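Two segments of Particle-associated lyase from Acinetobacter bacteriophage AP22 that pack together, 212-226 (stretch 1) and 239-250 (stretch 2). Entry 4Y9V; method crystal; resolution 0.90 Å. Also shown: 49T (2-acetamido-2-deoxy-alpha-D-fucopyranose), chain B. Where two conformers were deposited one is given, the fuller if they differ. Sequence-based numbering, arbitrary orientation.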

# COMPACT_ATOMS: atom_id res chain seq x y z
N LYS A 212 -14.46 28.07 -1.19
CA LYS A 212 -13.57 27.62 -2.26
C LYS A 212 -12.54 28.67 -2.59
O LYS A 212 -12.78 29.89 -2.49
CB LYS A 212 -14.39 27.33 -3.56
CG LYS A 212 -15.43 26.24 -3.30
CD LYS A 212 -16.09 25.90 -4.61
CE LYS A 212 -15.18 25.18 -5.61
NZ LYS A 212 -16.02 24.71 -6.79
N PHE A 213 -11.39 28.19 -3.07
CA PHE A 213 -10.36 29.08 -3.59
C PHE A 213 -9.48 28.26 -4.52
O PHE A 213 -9.17 27.10 -4.25
CB PHE A 213 -9.52 29.72 -2.48
CG PHE A 213 -8.95 28.73 -1.47
CD1 PHE A 213 -9.71 28.41 -0.36
CD2 PHE A 213 -7.71 28.15 -1.62
CE1 PHE A 213 -9.25 27.52 0.58
CE2 PHE A 213 -7.24 27.25 -0.67
CZ PHE A 213 -8.02 26.91 0.41
N ASN A 214 -9.02 28.88 -5.60
CA ASN A 214 -8.00 28.31 -6.44
C ASN A 214 -6.61 28.40 -5.80
O ASN A 214 -5.76 27.51 -5.95
CB ASN A 214 -7.97 28.96 -7.82
CG ASN A 214 -7.64 30.43 -7.78
OD1 ASN A 214 -8.06 31.15 -6.88
ND2 ASN A 214 -6.85 30.93 -8.73
N TYR A 215 -6.37 29.50 -5.10
CA TYR A 215 -5.06 29.94 -4.63
C TYR A 215 -5.33 30.87 -3.46
O TYR A 215 -6.11 31.82 -3.63
CB TYR A 215 -4.37 30.70 -5.75
CG TYR A 215 -3.05 31.35 -5.45
CD1 TYR A 215 -2.96 32.61 -4.91
CD2 TYR A 215 -1.87 30.68 -5.76
CE1 TYR A 215 -1.74 33.20 -4.64
CE2 TYR A 215 -0.64 31.27 -5.52
CZ TYR A 215 -0.57 32.54 -4.97
OH TYR A 215 0.61 33.22 -4.79
N LEU A 216 -4.69 30.60 -2.34
CA LEU A 216 -4.83 31.49 -1.18
C LEU A 216 -3.45 31.54 -0.55
O LEU A 216 -2.88 30.48 -0.21
CB LEU A 216 -5.92 30.97 -0.29
CG LEU A 216 -6.12 31.75 1.01
CD1 LEU A 216 -6.42 33.20 0.75
CD2 LEU A 216 -7.23 31.13 1.88
N LYS A 217 -2.87 32.73 -0.43
CA LYS A 217 -1.54 32.95 0.13
C LYS A 217 -1.67 34.07 1.16
O LYS A 217 -2.23 35.13 0.88
CB LYS A 217 -0.54 33.29 -0.95
CG LYS A 217 0.89 33.49 -0.46
CD LYS A 217 1.90 33.62 -1.58
CE LYS A 217 3.27 33.99 -1.06
NZ LYS A 217 4.26 34.01 -2.15
N THR A 218 -1.13 33.81 2.35
CA THR A 218 -1.33 34.69 3.50
C THR A 218 -0.02 34.92 4.21
O THR A 218 0.91 34.08 4.19
CB THR A 218 -2.37 34.12 4.48
OG1 THR A 218 -1.88 32.96 5.13
CG2 THR A 218 -3.67 33.73 3.78
N VAL A 219 0.03 36.06 4.91
CA VAL A 219 1.12 36.44 5.79
C VAL A 219 0.54 36.90 7.12
O VAL A 219 -0.38 37.71 7.13
CB VAL A 219 1.97 37.58 5.19
CG1 VAL A 219 3.02 38.09 6.20
CG2 VAL A 219 2.64 37.09 3.92
N SER A 220 1.14 36.43 8.22
CA SER A 220 0.78 36.88 9.55
C SER A 220 2.08 36.97 10.36
O SER A 220 3.06 36.32 10.01
CB SER A 220 -0.12 35.83 10.26
OG SER A 220 -1.26 35.54 9.47
N THR A 221 2.06 37.74 11.44
CA THR A 221 3.19 37.66 12.34
C THR A 221 3.16 36.35 13.12
O THR A 221 2.14 35.66 13.20
CB THR A 221 3.21 38.84 13.33
OG1 THR A 221 2.14 38.65 14.22
CG2 THR A 221 3.14 40.18 12.61
N ASP A 222 4.28 36.02 13.76
CA ASP A 222 4.34 34.86 14.62
C ASP A 222 3.57 35.07 15.93
O ASP A 222 3.40 34.11 16.69
CB ASP A 222 5.78 34.44 14.94
CG ASP A 222 6.49 33.74 13.80
OD1 ASP A 222 5.85 33.24 12.87
OD2 ASP A 222 7.75 33.64 13.91
N ASN A 223 3.10 36.27 16.22
CA ASN A 223 2.30 36.59 17.37
C ASN A 223 0.80 36.57 17.09
O ASN A 223 0.00 36.71 18.03
CB ASN A 223 2.69 38.00 17.96
CG ASN A 223 4.08 37.94 18.51
OD1 ASN A 223 4.37 36.99 19.26
ND2 ASN A 223 4.92 38.87 18.12
N ASN A 224 0.39 36.40 15.84
CA ASN A 224 -1.04 36.48 15.50
C ASN A 224 -1.71 35.18 16.00
O ASN A 224 -1.36 34.10 15.51
CB ASN A 224 -1.17 36.63 14.00
CG ASN A 224 -2.61 36.86 13.57
OD1 ASN A 224 -3.55 36.33 14.18
ND2 ASN A 224 -2.80 37.59 12.48
N PRO A 225 -2.67 35.26 16.91
CA PRO A 225 -3.26 34.04 17.47
C PRO A 225 -4.24 33.38 16.55
O PRO A 225 -4.61 32.24 16.78
CB PRO A 225 -3.96 34.56 18.72
CG PRO A 225 -4.38 35.96 18.35
CD PRO A 225 -3.24 36.48 17.53
N ASN A 226 -4.62 34.01 15.45
CA ASN A 226 -5.55 33.40 14.50
C ASN A 226 -4.79 32.47 13.58
O ASN A 226 -3.74 32.83 13.00
CB ASN A 226 -6.23 34.48 13.66
CG ASN A 226 -7.05 35.41 14.48
OD1 ASN A 226 -6.54 36.59 14.69
ND2 ASN A 226 -8.13 35.00 14.97
N THR A 239 -9.43 20.75 -1.26
CA THR A 239 -8.95 22.13 -1.13
C THR A 239 -8.19 22.54 -2.41
O THR A 239 -7.71 21.69 -3.15
CB THR A 239 -8.08 22.31 0.11
OG1 THR A 239 -6.99 21.35 0.06
CG2 THR A 239 -8.83 22.12 1.39
N GLY A 240 -8.05 23.88 -2.59
CA GLY A 240 -7.14 24.43 -3.55
C GLY A 240 -5.74 24.65 -2.97
O GLY A 240 -5.44 24.19 -1.89
N TYR A 241 -4.94 25.47 -3.76
CA TYR A 241 -3.62 25.69 -3.23
C TYR A 241 -3.66 26.70 -2.08
O TYR A 241 -4.22 27.79 -2.24
CB TYR A 241 -2.68 26.21 -4.32
CG TYR A 241 -1.31 26.52 -3.76
CD1 TYR A 241 -0.43 25.49 -3.47
CD2 TYR A 241 -0.89 27.80 -3.47
CE1 TYR A 241 0.83 25.76 -2.92
CE2 TYR A 241 0.34 28.09 -2.94
CZ TYR A 241 1.22 27.05 -2.65
OH TYR A 241 2.47 27.28 -2.13
N PHE A 242 -3.06 26.36 -0.96
CA PHE A 242 -2.94 27.21 0.21
C PHE A 242 -1.51 27.34 0.65
O PHE A 242 -0.78 26.35 0.70
CB PHE A 242 -3.76 26.58 1.38
CG PHE A 242 -3.65 27.40 2.65
CD1 PHE A 242 -4.43 28.52 2.80
CD2 PHE A 242 -2.73 27.08 3.63
CE1 PHE A 242 -4.29 29.32 3.92
CE2 PHE A 242 -2.58 27.88 4.75
CZ PHE A 242 -3.38 28.99 4.89
N GLU A 243 -1.12 28.56 1.03
CA GLU A 243 0.19 28.82 1.55
C GLU A 243 0.09 29.90 2.63
O GLU A 243 -0.54 30.94 2.39
CB GLU A 243 1.10 29.36 0.40
CG GLU A 243 2.46 29.87 0.87
CD GLU A 243 3.44 30.16 -0.28
OE1 GLU A 243 3.16 29.74 -1.43
OE2 GLU A 243 4.44 30.83 0.01
N ASN A 244 0.76 29.70 3.77
CA ASN A 244 0.87 30.75 4.77
C ASN A 244 2.31 30.96 5.14
O ASN A 244 3.13 30.04 5.11
CB ASN A 244 0.05 30.44 6.04
CG ASN A 244 0.68 29.35 6.87
OD1 ASN A 244 0.66 28.17 6.46
ND2 ASN A 244 1.33 29.69 7.97
N LYS A 245 2.60 32.17 5.60
CA LYS A 245 3.78 32.54 6.37
C LYS A 245 3.29 33.06 7.71
O LYS A 245 2.41 33.92 7.72
CB LYS A 245 4.57 33.64 5.62
CG LYS A 245 5.66 34.30 6.46
CD LYS A 245 6.48 35.25 5.68
CE LYS A 245 7.69 35.76 6.51
NZ LYS A 245 8.43 36.68 5.60
N GLY A 246 3.82 32.59 8.81
CA GLY A 246 3.48 33.12 10.10
C GLY A 246 2.25 32.48 10.71
O GLY A 246 1.74 31.44 10.26
N GLY A 247 1.79 33.12 11.79
CA GLY A 247 0.75 32.59 12.64
C GLY A 247 1.34 31.93 13.88
O GLY A 247 2.31 31.18 13.79
N LYS A 248 0.77 32.22 15.04
CA LYS A 248 1.34 31.71 16.29
C LYS A 248 1.16 30.19 16.45
O LYS A 248 2.08 29.53 16.90
CB LYS A 248 0.70 32.46 17.47
CG LYS A 248 1.25 32.01 18.81
CD LYS A 248 0.81 32.98 19.93
CE LYS A 248 1.36 32.55 21.28
NZ LYS A 248 0.99 33.59 22.29
N PHE A 249 -0.04 29.69 16.13
CA PHE A 249 -0.42 28.34 16.55
C PHE A 249 -0.42 27.30 15.44
O PHE A 249 0.04 26.17 15.68
CB PHE A 249 -1.77 28.35 17.22
CG PHE A 249 -1.79 29.12 18.54
CD1 PHE A 249 -1.05 28.65 19.62
CD2 PHE A 249 -2.53 30.28 18.69
CE1 PHE A 249 -1.05 29.34 20.83
CE2 PHE A 249 -2.53 30.96 19.90
CZ PHE A 249 -1.80 30.49 20.98
N ALA A 250 -0.96 27.63 14.27
CA ALA A 250 -1.05 26.67 13.17
C ALA A 250 -1.23 27.45 11.87
O ALA A 250 -1.74 28.56 11.88
CB ALA A 250 -2.19 25.69 13.38
C1 49T B . -6.86 23.74 21.90
C2 49T B . -7.04 25.22 22.26
N2 49T B . -5.83 25.97 21.92
C7 49T B . -5.80 26.81 20.90
O7 49T B . -6.70 26.97 20.10
C8 49T B . -4.48 27.58 20.75
O5 49T B . -7.89 22.96 22.40
C5 49T B . -8.11 23.05 23.82
C6 49T B . -9.18 22.04 24.19
C4 49T B . -8.47 24.50 24.17
O4 49T B . -9.68 24.84 23.49
C3 49T B . -7.34 25.39 23.73
O3 49T B . -7.72 26.77 23.94
O HOH W 1 -10.09 25.51 -1.51
O HOH W 2 4.29 31.36 -3.29
O HOH W 3 -0.42 33.77 7.35
O HOH W 4 4.60 30.80 12.23
O HOH W 5 -2.39 30.90 14.96
O HOH W 6 -1.64 30.68 13.75

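The two stretches lie side by side as parallel strands, one starting at Tyr215 and the other running from Tyr241 to Lys245, with axes 4.7 Å apart at closest approach and only 9° between their directions; together they bury 980 Å². Hydrogen bonds alternate along the seam in the parallel pattern. Tyr241 N donates to Asn214 O (3.1 Å), Leu216 N to Tyr241 O (2.9 Å) and Glu243 N to Leu216 O (2.9 Å); the ladder then continues through Thr218 N to Glu243 O, Lys245 N to Thr218 O and Ser220 N to Lys245 O, each 2.9 Å. Between these rungs the chains are close enough for CA-H...O contacts, as from Lys217 CA to Glu243 O (3.2 Å).

In this register each residue from Tyr215 to Val219 stands beside one of the second strand with its side chain on the same face: aromatic beside aromatic, Leu216 beside Phe242, and Lys217 beside the oppositely charged Glu243. On one face Tyr215 lies beside Tyr241, their CD2 atoms 3.8 Å apart; the ring planes are near parallel, 30° apart, but slid so far that they barely overlap. Next along this face, Lys217 and Glu243 extend together, and NZ of Lys217 makes a long salt bridge to OE2 of Glu243 (3.8 Å). Water 2 links the same pair, accepting from Lys217 NZ (2.9 Å) and donating to Glu243 OE1 (2.7 Å). That OE1 also receives the hydroxyl of Tyr241, OH to OE1 2.6 Å, tying the aromatic and charged pairs together.

The other face is more deeply buried. Leu216 CD2 rests 3.9 Å from Phe242 CD1, and the Phe213 ring reaches over from the preceding strand, its CE2 4.1 Å from Phe242 CB and its edge directed at Tyr241 O (CE2 to O, 3.4 Å). Farther along, Thr218 OG1 approaches Asn244 CB at 3.3 Å, while water 3 joins Thr218 OG1 (2.8 Å), Ser220 OG (2.9 Å) and Lys245 O (2.9 Å).

Gly240 and Gly246, just before and just after the second strand, leave hollows that carbonyl oxygens of the first stretch fill. Gly240 CA sits 3.4 Å from Phe213 O, where a CB would clash with that oxygen. Gly246 CA comes within 3.2 Å of Ser220 O, again with no room for a CB, and its backbone angles by themselves call for glycine, as do those of Gly247.

Beyond the strands, the type I turn from Thr221 to Asn224 offers its carbonyls to the second stretch: Gly247 N donates to Thr221 O and Lys248 N to Asn224 O, both 2.9 Å. Asp222 OD1 bends back to 3.6 Å from Gly246 CA. Finally, Pro225 CB packs 4.0 Å from Phe249 CE2, while the acetamido methyl C8 of 49T lies over one face of the Phe249 ring, 3.8 Å from CD1.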